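Probable fimbrial chaperone YadV (Escherichia coli K-12, PDB 5GHU) probably acts as a periplasmic chaperone that helps fimbrial subunits fold and assemble, and could thereby contribute to bacterial adhesion to surfaces. Local coordinates at residues A[87-92]-A[117-122]; A[160-165]-A[179-184]. All coordinates share one frame; numbering follows the deposited sequence.

Interaction 1. Residues A[87-92]-A[117-122]; sequences VFWFNV and RIKLFY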
ATOM      1  N   VAL A  87      -3.772   1.538   8.025  1.00 18.47           N
ATOM      2  CA  VAL A  87      -2.687   1.814   7.112  1.00 19.99           C
ATOM      3  C   VAL A  87      -2.089   3.200   7.385  1.00 21.09           C
ATOM      4  O   VAL A  87      -2.787   4.193   7.734  1.00 23.62           O
ATOM      5  CB  VAL A  87      -3.134   1.726   5.609  1.00 20.24           C
ATOM      6  CG1 VAL A  87      -4.102   2.900   5.222  1.00 20.75           C
ATOM      7  CG2 VAL A  87      -1.914   1.671   4.676  1.00 22.78           C
ATOM      8  N   PHE A  88      -0.763   3.227   7.228  1.00 22.69           N
ATOM      9  CA  PHE A  88       0.042   4.449   7.360  1.00 25.30           C
ATOM     10  C   PHE A  88       1.029   4.525   6.236  1.00 24.16           C
ATOM     11  O   PHE A  88       1.194   3.567   5.458  1.00 22.62           O
ATOM     12  CB  PHE A  88       0.756   4.492   8.737  1.00 21.60           C
ATOM     13  CG  PHE A  88      -0.201   4.403   9.862  1.00 24.37           C
ATOM     14  CD1 PHE A  88      -0.641   3.171  10.335  1.00 25.41           C
ATOM     15  CD2 PHE A  88      -0.707   5.550  10.430  1.00 30.40           C
ATOM     16  CE1 PHE A  88      -1.577   3.123  11.345  1.00 28.58           C
ATOM     17  CE2 PHE A  88      -1.662   5.473  11.449  1.00 35.59           C
ATOM     18  CZ  PHE A  88      -2.070   4.225  11.889  1.00 33.52           C
ATOM     19  N   TRP A  89       1.648   5.699   6.124  1.00 25.90           N
ATOM     20  CA  TRP A  89       2.704   5.892   5.145  1.00 25.98           C
ATOM     21  C   TRP A  89       4.066   6.107   5.767  1.00 22.56           C
ATOM     22  O   TRP A  89       4.244   6.978   6.601  1.00 25.00           O
ATOM     23  CB  TRP A  89       2.342   7.077   4.250  1.00 28.61           C
ATOM     24  CG  TRP A  89       1.207   6.634   3.386  1.00 36.15           C
ATOM     25  CD1 TRP A  89      -0.129   6.627   3.705  1.00 44.77           C
ATOM     26  CD2 TRP A  89       1.314   6.042   2.095  1.00 32.74           C
ATOM     27  NE1 TRP A  89      -0.853   6.093   2.677  1.00 45.57           N
ATOM     28  CE2 TRP A  89       0.009   5.733   1.670  1.00 43.59           C
ATOM     29  CE3 TRP A  89       2.381   5.748   1.257  1.00 34.84           C
ATOM     30  CZ2 TRP A  89      -0.246   5.172   0.431  1.00 47.21           C
ATOM     31  CZ3 TRP A  89       2.126   5.196   0.036  1.00 43.67           C
ATOM     32  CH2 TRP A  89       0.828   4.916  -0.372  1.00 44.57           C
ATOM     33  N   PHE A  90       5.001   5.268   5.357  1.00 22.78           N
ATOM     34  CA  PHE A  90       6.404   5.446   5.734  1.00 21.77           C
ATOM     35  C   PHE A  90       7.097   6.305   4.682  1.00 24.17           C
ATOM     36  O   PHE A  90       7.165   5.915   3.516  1.00 27.15           O
ATOM     37  CB  PHE A  90       7.107   4.071   5.861  1.00 23.20           C
ATOM     38  CG  PHE A  90       8.576   4.187   6.197  1.00 25.42           C
ATOM     39  CD1 PHE A  90       8.972   4.797   7.367  1.00 25.44           C
ATOM     40  CD2 PHE A  90       9.548   3.815   5.288  1.00 22.70           C
ATOM     41  CE1 PHE A  90      10.307   4.975   7.695  1.00 27.50           C
ATOM     42  CE2 PHE A  90      10.885   3.979   5.599  1.00 28.36           C
ATOM     43  CZ  PHE A  90      11.267   4.587   6.805  1.00 29.29           C
ATOM     44  N   ASN A  91       7.601   7.464   5.113  1.00 25.64           N
ATOM     45  CA  ASN A  91       8.220   8.439   4.223  1.00 26.33           C
ATOM     46  C   ASN A  91       9.699   8.530   4.389  1.00 28.09           C
ATOM     47  O   ASN A  91      10.186   8.539   5.522  1.00 27.12           O
ATOM     48  CB  ASN A  91       7.683   9.851   4.506  1.00 28.21           C
ATOM     49  CG  ASN A  91       6.190   9.979   4.255  1.00 35.49           C
ATOM     50  OD1 ASN A  91       5.792  10.531   3.251  1.00 38.52           O
ATOM     51  ND2 ASN A  91       5.372   9.482   5.167  1.00 34.17           N
ATOM     52  N   VAL A  92      10.389   8.691   3.260  1.00 27.15           N
ATOM     53  CA  VAL A  92      11.811   8.946   3.192  1.00 27.17           C
ATOM     54  C   VAL A  92      12.069  10.154   2.315  1.00 30.98           C
ATOM     55  O   VAL A  92      11.625  10.199   1.172  1.00 34.11           O
ATOM     56  CB  VAL A  92      12.509   7.708   2.639  1.00 28.16           C
ATOM     57  CG1 VAL A  92      13.964   7.985   2.409  1.00 33.05           C
ATOM     58  CG2 VAL A  92      12.263   6.573   3.624  1.00 31.96           C
ATOM     59  N   ARG A 117       7.507   7.266  -0.583  1.00 32.08           N
ATOM     60  CA  ARG A 117       6.631   6.758   0.483  1.00 32.68           C
ATOM     61  C   ARG A 117       6.259   5.320   0.153  1.00 34.66           C
ATOM     62  O   ARG A 117       6.000   5.028  -1.009  1.00 34.10           O
ATOM     63  CB  ARG A 117       5.324   7.556   0.599  1.00 40.69           C
ATOM     64  CG  ARG A 117       5.432   9.033   0.857  1.00 55.10           C
ATOM     65  CD  ARG A 117       4.037   9.645   0.969  1.00 53.36           C
ATOM     66  NE  ARG A 117       3.125   9.041   0.007  1.00 64.42           N
ATOM     67  CZ  ARG A 117       1.810   9.249  -0.011  1.00 65.94           C
ATOM     68  NH1 ARG A 117       1.256  10.049   0.890  1.00 62.26           N
ATOM     69  NH2 ARG A 117       1.053   8.648  -0.921  1.00 66.82           N
ATOM     70  N   ILE A 118       6.166   4.454   1.167  1.00 27.82           N
ATOM     71  CA  ILE A 118       5.566   3.116   1.025  1.00 24.31           C
ATOM     72  C   ILE A 118       4.565   2.902   2.131  1.00 23.20           C
ATOM     73  O   ILE A 118       4.584   3.596   3.140  1.00 25.43           O
ATOM     74  CB  ILE A 118       6.595   1.949   1.098  1.00 26.42           C
ATOM     75  CG1 ILE A 118       7.293   1.904   2.457  1.00 27.79           C
ATOM     76  CG2 ILE A 118       7.582   2.014  -0.055  1.00 28.48           C
ATOM     77  CD1 ILE A 118       8.258   0.719   2.583  1.00 28.09           C
ATOM     78  N   LYS A 119       3.638   1.976   1.925  1.00 22.77           N
ATOM     79  CA  LYS A 119       2.597   1.711   2.931  1.00 21.38           C
ATOM     80  C   LYS A 119       3.120   0.879   4.090  1.00 21.28           C
ATOM     81  O   LYS A 119       3.909  -0.069   3.906  1.00 22.02           O
ATOM     82  CB  LYS A 119       1.436   0.950   2.302  1.00 23.01           C
ATOM     83  CG  LYS A 119       0.694   1.797   1.264  1.00 23.94           C
ATOM     84  CD  LYS A 119      -0.257   0.850   0.453  1.00 29.63           C
ATOM     85  CE  LYS A 119      -0.861   1.489  -0.804  1.00 35.61           C
ATOM     86  NZ  LYS A 119      -1.534   0.439  -1.662  1.00 29.72           N
ATOM     87  N   LEU A 120       2.626   1.229   5.270  1.00 20.38           N
ATOM     88  CA  LEU A 120       2.814   0.380   6.465  1.00 22.13           C
ATOM     89  C   LEU A 120       1.432  -0.106   6.891  1.00 21.37           C
ATOM     90  O   LEU A 120       0.502   0.684   7.066  1.00 21.29           O
ATOM     91  CB  LEU A 120       3.487   1.156   7.600  1.00 21.93           C
ATOM     92  CG  LEU A 120       3.623   0.309   8.885  1.00 23.43           C
ATOM     93  CD1 LEU A 120       4.937   0.707   9.628  1.00 23.96           C
ATOM     94  CD2 LEU A 120       2.425   0.504   9.807  1.00 24.66           C
ATOM     95  N   PHE A 121       1.260  -1.417   7.018  1.00 18.23           N
ATOM     96  CA  PHE A 121      -0.022  -1.945   7.475  1.00 16.96           C
ATOM     97  C   PHE A 121       0.133  -2.404   8.890  1.00 21.17           C
ATOM     98  O   PHE A 121       0.934  -3.338   9.156  1.00 20.59           O
ATOM     99  CB  PHE A 121      -0.497  -3.131   6.591  1.00 20.94           C
ATOM    100  CG  PHE A 121      -0.726  -2.742   5.153  1.00 18.21           C
ATOM    101  CD1 PHE A 121      -1.908  -2.181   4.786  1.00 18.97           C
ATOM    102  CD2 PHE A 121       0.260  -2.937   4.172  1.00 20.03           C
ATOM    103  CE1 PHE A 121      -2.155  -1.821   3.440  1.00 20.34           C
ATOM    104  CE2 PHE A 121       0.032  -2.513   2.810  1.00 22.61           C
ATOM    105  CZ  PHE A 121      -1.176  -1.984   2.456  1.00 21.03           C
ATOM    106  N   TYR A 122      -0.611  -1.763   9.786  1.00 17.82           N
ATOM    107  CA  TYR A 122      -0.658  -2.191  11.187  1.00 17.13           C
ATOM    108  C   TYR A 122      -1.705  -3.302  11.307  1.00 20.04           C
ATOM    109  O   TYR A 122      -2.891  -3.091  10.983  1.00 20.03           O
ATOM    110  CB  TYR A 122      -0.994  -0.993  12.091  1.00 19.61           C
ATOM    111  CG  TYR A 122      -0.981  -1.408  13.547  1.00 20.59           C
ATOM    112  CD1 TYR A 122       0.207  -1.462  14.252  1.00 23.58           C
ATOM    113  CD2 TYR A 122      -2.171  -1.694  14.201  1.00 22.19           C
ATOM    114  CE1 TYR A 122       0.202  -1.799  15.616  1.00 24.21           C
ATOM    115  CE2 TYR A 122      -2.188  -1.995  15.559  1.00 22.96           C
ATOM    116  CZ  TYR A 122      -1.007  -2.071  16.236  1.00 25.39           C
ATOM    117  OH  TYR A 122      -1.027  -2.387  17.603  1.00 29.33           O
TER
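Trp89 lies sandwiched between Lys119 and Arg117, one side chain on each face of its indole, and so exemplifies a ring held by both cation and CH contacts. The two partners sit two residues apart on strand 117-122, which runs antiparallel to strand 87-92 in the immunoglobulin-like N-terminal domain of this PapD-family chaperone. From one side the guanidinium of Arg117 settles flat on the indole, the planes inclined by only 19°, with CZ 4.0 Å from the centroid of the six-membered ring: a cation-pi stack. A bend at chi3 (-38°) folds the arginine chain back over the ring, and its CB also touches Trp89 CE3. On the other face Lys119 runs alongside with its chain extended beyond CG, and CG makes a CH-pi contact 3.7 Å from the same centroid. Next along this side of the sheet, Val87 CG2 meets Phe121 CE1 at 3.7 Å, the two side chains pointing the same way.

On the opposite side of this strand pair the side chains are apolar: Phe88 CD1 approaches Leu120 CD2 at 4.1 Å, while Ile118 CG1 reaches the edge of the Phe90 ring; Phe53 meets the Phe88 ring edge-to-face. Phe88 with Leu120 and Phe90 with Ile118 are the hydrogen-bonded pairs, and each exchanges two backbone bonds. The straightest runs from Leu120 N to Phe88 O (2.7 Å, 178° at the hydrogen), although its donor stands above the carbonyl plane.

Beyond the strand pair, Asn91 OD1 accepts a hydrogen bond from Arg115, and Arg117 NH1 bonds weakly to Gly40 O. One side is thus purely apolar, while the Trp89 side combines the Val87-Phe121 contact with a sandwich that would probably stabilise the arginine's positive charge against the electron-rich ring face and limit how far the ring can turn.

Interaction 2. Residues A[160-165]-A[179-184]; sequences YVSFSS and VKMIAP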
ATOM      1  N   TYR A 160      -6.767  -4.754   4.364  1.00 14.41           N
ATOM      2  CA  TYR A 160      -6.678  -4.011   3.103  1.00 16.15           C
ATOM      3  C   TYR A 160      -6.432  -4.966   1.957  1.00 17.93           C
ATOM      4  O   TYR A 160      -5.715  -5.994   2.094  1.00 17.79           O
ATOM      5  CB  TYR A 160      -5.520  -2.975   3.119  1.00 17.17           C
ATOM      6  CG  TYR A 160      -5.793  -1.828   4.023  1.00 15.52           C
ATOM      7  CD1 TYR A 160      -5.586  -1.909   5.398  1.00 16.83           C
ATOM      8  CD2 TYR A 160      -6.358  -0.693   3.516  1.00 16.76           C
ATOM      9  CE1 TYR A 160      -5.889  -0.838   6.229  1.00 20.81           C
ATOM     10  CE2 TYR A 160      -6.676   0.410   4.383  1.00 18.75           C
ATOM     11  CZ  TYR A 160      -6.413   0.290   5.722  1.00 20.36           C
ATOM     12  OH  TYR A 160      -6.756   1.352   6.549  1.00 22.61           O
ATOM     13  N   VAL A 161      -6.962  -4.570   0.791  1.00 16.88           N
ATOM     14  CA  VAL A 161      -6.510  -5.173  -0.476  1.00 17.06           C
ATOM     15  C   VAL A 161      -5.934  -4.089  -1.359  1.00 16.60           C
ATOM     16  O   VAL A 161      -6.539  -3.027  -1.554  1.00 17.98           O
ATOM     17  CB  VAL A 161      -7.633  -5.916  -1.235  1.00 15.40           C
ATOM     18  CG1 VAL A 161      -7.109  -6.436  -2.610  1.00 17.84           C
ATOM     19  CG2 VAL A 161      -8.136  -7.124  -0.405  1.00 17.66           C
ATOM     20  N   SER A 162      -4.716  -4.366  -1.881  1.00 16.90           N
ATOM     21  CA  SER A 162      -3.974  -3.419  -2.741  1.00 17.08           C
ATOM     22  C   SER A 162      -3.751  -4.102  -4.084  1.00 18.22           C
ATOM     23  O   SER A 162      -3.574  -5.322  -4.113  1.00 20.27           O
ATOM     24  CB  SER A 162      -2.598  -3.109  -2.140  1.00 21.27           C
ATOM     25  OG  SER A 162      -2.717  -2.440  -0.855  1.00 26.45           O
ATOM     26  N   PHE A 163      -3.729  -3.320  -5.158  1.00 18.72           N
ATOM     27  CA  PHE A 163      -3.555  -3.922  -6.497  1.00 18.31           C
ATOM     28  C   PHE A 163      -2.394  -3.326  -7.266  1.00 17.93           C
ATOM     29  O   PHE A 163      -2.103  -2.118  -7.167  1.00 22.18           O
ATOM     30  CB  PHE A 163      -4.811  -3.671  -7.374  1.00 19.83           C
ATOM     31  CG  PHE A 163      -6.116  -4.159  -6.767  1.00 17.92           C
ATOM     32  CD1 PHE A 163      -6.850  -3.322  -5.950  1.00 18.93           C
ATOM     33  CD2 PHE A 163      -6.556  -5.443  -6.991  1.00 18.96           C
ATOM     34  CE1 PHE A 163      -8.076  -3.768  -5.361  1.00 18.46           C
ATOM     35  CE2 PHE A 163      -7.788  -5.907  -6.486  1.00 18.22           C
ATOM     36  CZ  PHE A 163      -8.563  -5.047  -5.660  1.00 18.25           C
ATOM     37  N   SER A 164      -1.802  -4.143  -8.134  1.00 18.40           N
ATOM     38  CA  SER A 164      -0.861  -3.563  -9.094  1.00 18.10           C
ATOM     39  C   SER A 164      -1.577  -3.242 -10.396  1.00 22.36           C
ATOM     40  O   SER A 164      -1.219  -2.274 -11.046  1.00 24.05           O
ATOM     41  CB  SER A 164       0.299  -4.521  -9.307  1.00 18.20           C
ATOM     42  OG  SER A 164      -0.161  -5.775  -9.814  1.00 21.58           O
ATOM     43  N   SER A 165      -2.593  -4.021 -10.768  1.00 20.00           N
ATOM     44  CA  SER A 165      -3.339  -3.763 -12.031  1.00 17.86           C
ATOM     45  C   SER A 165      -4.594  -4.621 -12.063  1.00 18.92           C
ATOM     46  O   SER A 165      -4.731  -5.568 -11.254  1.00 19.88           O
ATOM     47  CB  SER A 165      -2.504  -4.094 -13.279  1.00 19.74           C
ATOM     48  OG  SER A 165      -2.216  -5.480 -13.367  1.00 22.56           O
ATOM     49  N   VAL A 179      -7.494   0.707 -10.687  1.00 19.82           N
ATOM     50  CA  VAL A 179      -7.555   0.029  -9.383  1.00 18.71           C
ATOM     51  C   VAL A 179      -7.164   0.960  -8.246  1.00 23.45           C
ATOM     52  O   VAL A 179      -6.294   1.824  -8.400  1.00 23.97           O
ATOM     53  CB  VAL A 179      -6.674  -1.225  -9.360  1.00 21.53           C
ATOM     54  CG1 VAL A 179      -7.290  -2.319 -10.287  1.00 24.15           C
ATOM     55  CG2 VAL A 179      -5.225  -0.895  -9.754  1.00 27.62           C
ATOM     56  N   LYS A 180      -7.809   0.744  -7.096  1.00 20.62           N
ATOM     57  CA  LYS A 180      -7.557   1.534  -5.881  1.00 19.89           C
ATOM     58  C   LYS A 180      -7.450   0.553  -4.756  1.00 18.88           C
ATOM     59  O   LYS A 180      -8.113  -0.472  -4.763  1.00 20.57           O
ATOM     60  CB  LYS A 180      -8.731   2.476  -5.549  1.00 23.90           C
ATOM     61  CG  LYS A 180      -8.995   3.603  -6.553  1.00 34.47           C
ATOM     62  CD  LYS A 180     -10.252   4.295  -6.019  1.00 46.31           C
ATOM     63  CE  LYS A 180     -10.867   5.338  -6.946  1.00 56.13           C
ATOM     64  NZ  LYS A 180     -12.165   5.748  -6.331  1.00 57.09           N
ATOM     65  N   MET A 181      -6.673   0.942  -3.736  1.00 19.75           N
ATOM     66  CA  MET A 181      -6.687   0.171  -2.500  1.00 17.03           C
ATOM     67  C   MET A 181      -8.074   0.202  -1.858  1.00 18.81           C
ATOM     68  O   MET A 181      -8.736   1.258  -1.845  1.00 21.23           O
ATOM     69  CB  MET A 181      -5.607   0.730  -1.546  1.00 19.17           C
ATOM     70  CG  MET A 181      -5.595  -0.071  -0.266  1.00 23.01           C
ATOM     71  SD  MET A 181      -4.105   0.326   0.767  1.00 22.18           S
ATOM     72  CE  MET A 181      -4.399   2.023   1.158  1.00 23.38           C
ATOM     73  N   ILE A 182      -8.497  -0.930  -1.304  1.00 16.01           N
ATOM     74  CA  ILE A 182      -9.805  -0.982  -0.638  1.00 14.61           C
ATOM     75  C   ILE A 182      -9.626  -1.385   0.837  1.00 15.50           C
ATOM     76  O   ILE A 182      -8.970  -2.370   1.157  1.00 17.63           O
ATOM     77  CB  ILE A 182     -10.805  -1.893  -1.393  1.00 16.84           C
ATOM     78  CG1 ILE A 182     -12.173  -1.880  -0.678  1.00 17.95           C
ATOM     79  CG2 ILE A 182     -10.285  -3.303  -1.648  1.00 20.88           C
ATOM     80  CD1 ILE A 182     -13.276  -2.540  -1.530  1.00 22.86           C
ATOM     81  N   ALA A 183     -10.095  -0.490   1.686  1.00 16.61           N
ATOM     82  CA  ALA A 183      -9.952  -0.683   3.147  1.00 16.07           C
ATOM     83  C   ALA A 183     -10.792  -1.820   3.672  1.00 16.52           C
ATOM     84  O   ALA A 183     -11.790  -2.232   3.069  1.00 17.50           O
ATOM     85  CB  ALA A 183     -10.312   0.668   3.840  1.00 18.71           C
ATOM     86  N   PRO A 184     -10.430  -2.317   4.869  1.00 16.01           N
ATOM     87  CA  PRO A 184     -11.266  -3.340   5.538  1.00 15.56           C
ATOM     88  C   PRO A 184     -12.711  -2.901   5.616  1.00 16.25           C
ATOM     89  O   PRO A 184     -13.004  -1.696   5.874  1.00 18.01           O
ATOM     90  CB  PRO A 184     -10.672  -3.453   6.959  1.00 18.60           C
ATOM     91  CG  PRO A 184      -9.194  -3.062   6.719  1.00 16.79           C
ATOM     92  CD  PRO A 184      -9.184  -1.986   5.616  1.00 16.44           C
TER
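With chi1 at -70°, CG of Tyr160 is anti to its own carbonyl carbon and the phenol ring is brought against Pro184, while Met181, its CG anti to the backbone N (chi1 -179°), extends toward the same ring. The setting is the immunoglobulin-like C-terminal domain of the chaperone, where segments 160-165 and 179-184 run nearly antiparallel and are joined by a single beta bridge, Val161 with Ile182. Two backbone bonds make that bridge, Val161 N to Ile182 O at 3.0 Å and Ile182 N to Val161 O at 2.9 Å.

Pro184 CD stands squarely over the tyrosine ring, 3.4 Å from its centroid and 5° off the normal, a textbook CH-pi contact that illustrates how proline can pack on an aromatic face. Met181 SD comes in obliquely as a Met-aromatic partner, 3.7 Å from Tyr160 CD2, and Ala183 CB adds a touch at CE2. An alanine in place of Tyr160 would probably leave Pro184 CD without its ring face and Met181 SD without its aromatic neighbour, opening a gap beside Phe121 of the other domain.

Farther along, Phe163 CB packs on Val179 CB at 3.7 Å, and Val161 CB meets Ile182 CG2. The Phe163 ring turns its edge to a backbone oxygen: Lys180 O lies in the ring plane, 3.3 Å from CD1.

After the earlier strands of the N-terminal domain, the chain runs along strand 86-95, passes through a partly unmodelled connection and returns along strand 114-123, so that interaction 1 closes a loop of 24 residues. It then crosses to the C-terminal domain, where segments 160-165 and 179-184 close a shorter loop that takes in most of strand 163-170 and all of strand 173-176. The two contacts follow in series, neither nested nor crossing, with centres about 14 Å apart. They nevertheless touch across the domain boundary: Lys119 NZ probably makes a weak hydrogen bond to Ser162 OG (3.2 Å), and Phe121 CE1 packs on Tyr160 CB (3.6 Å). Together they join strands of one immunoglobulin-like domain to a loop and strand start of the other.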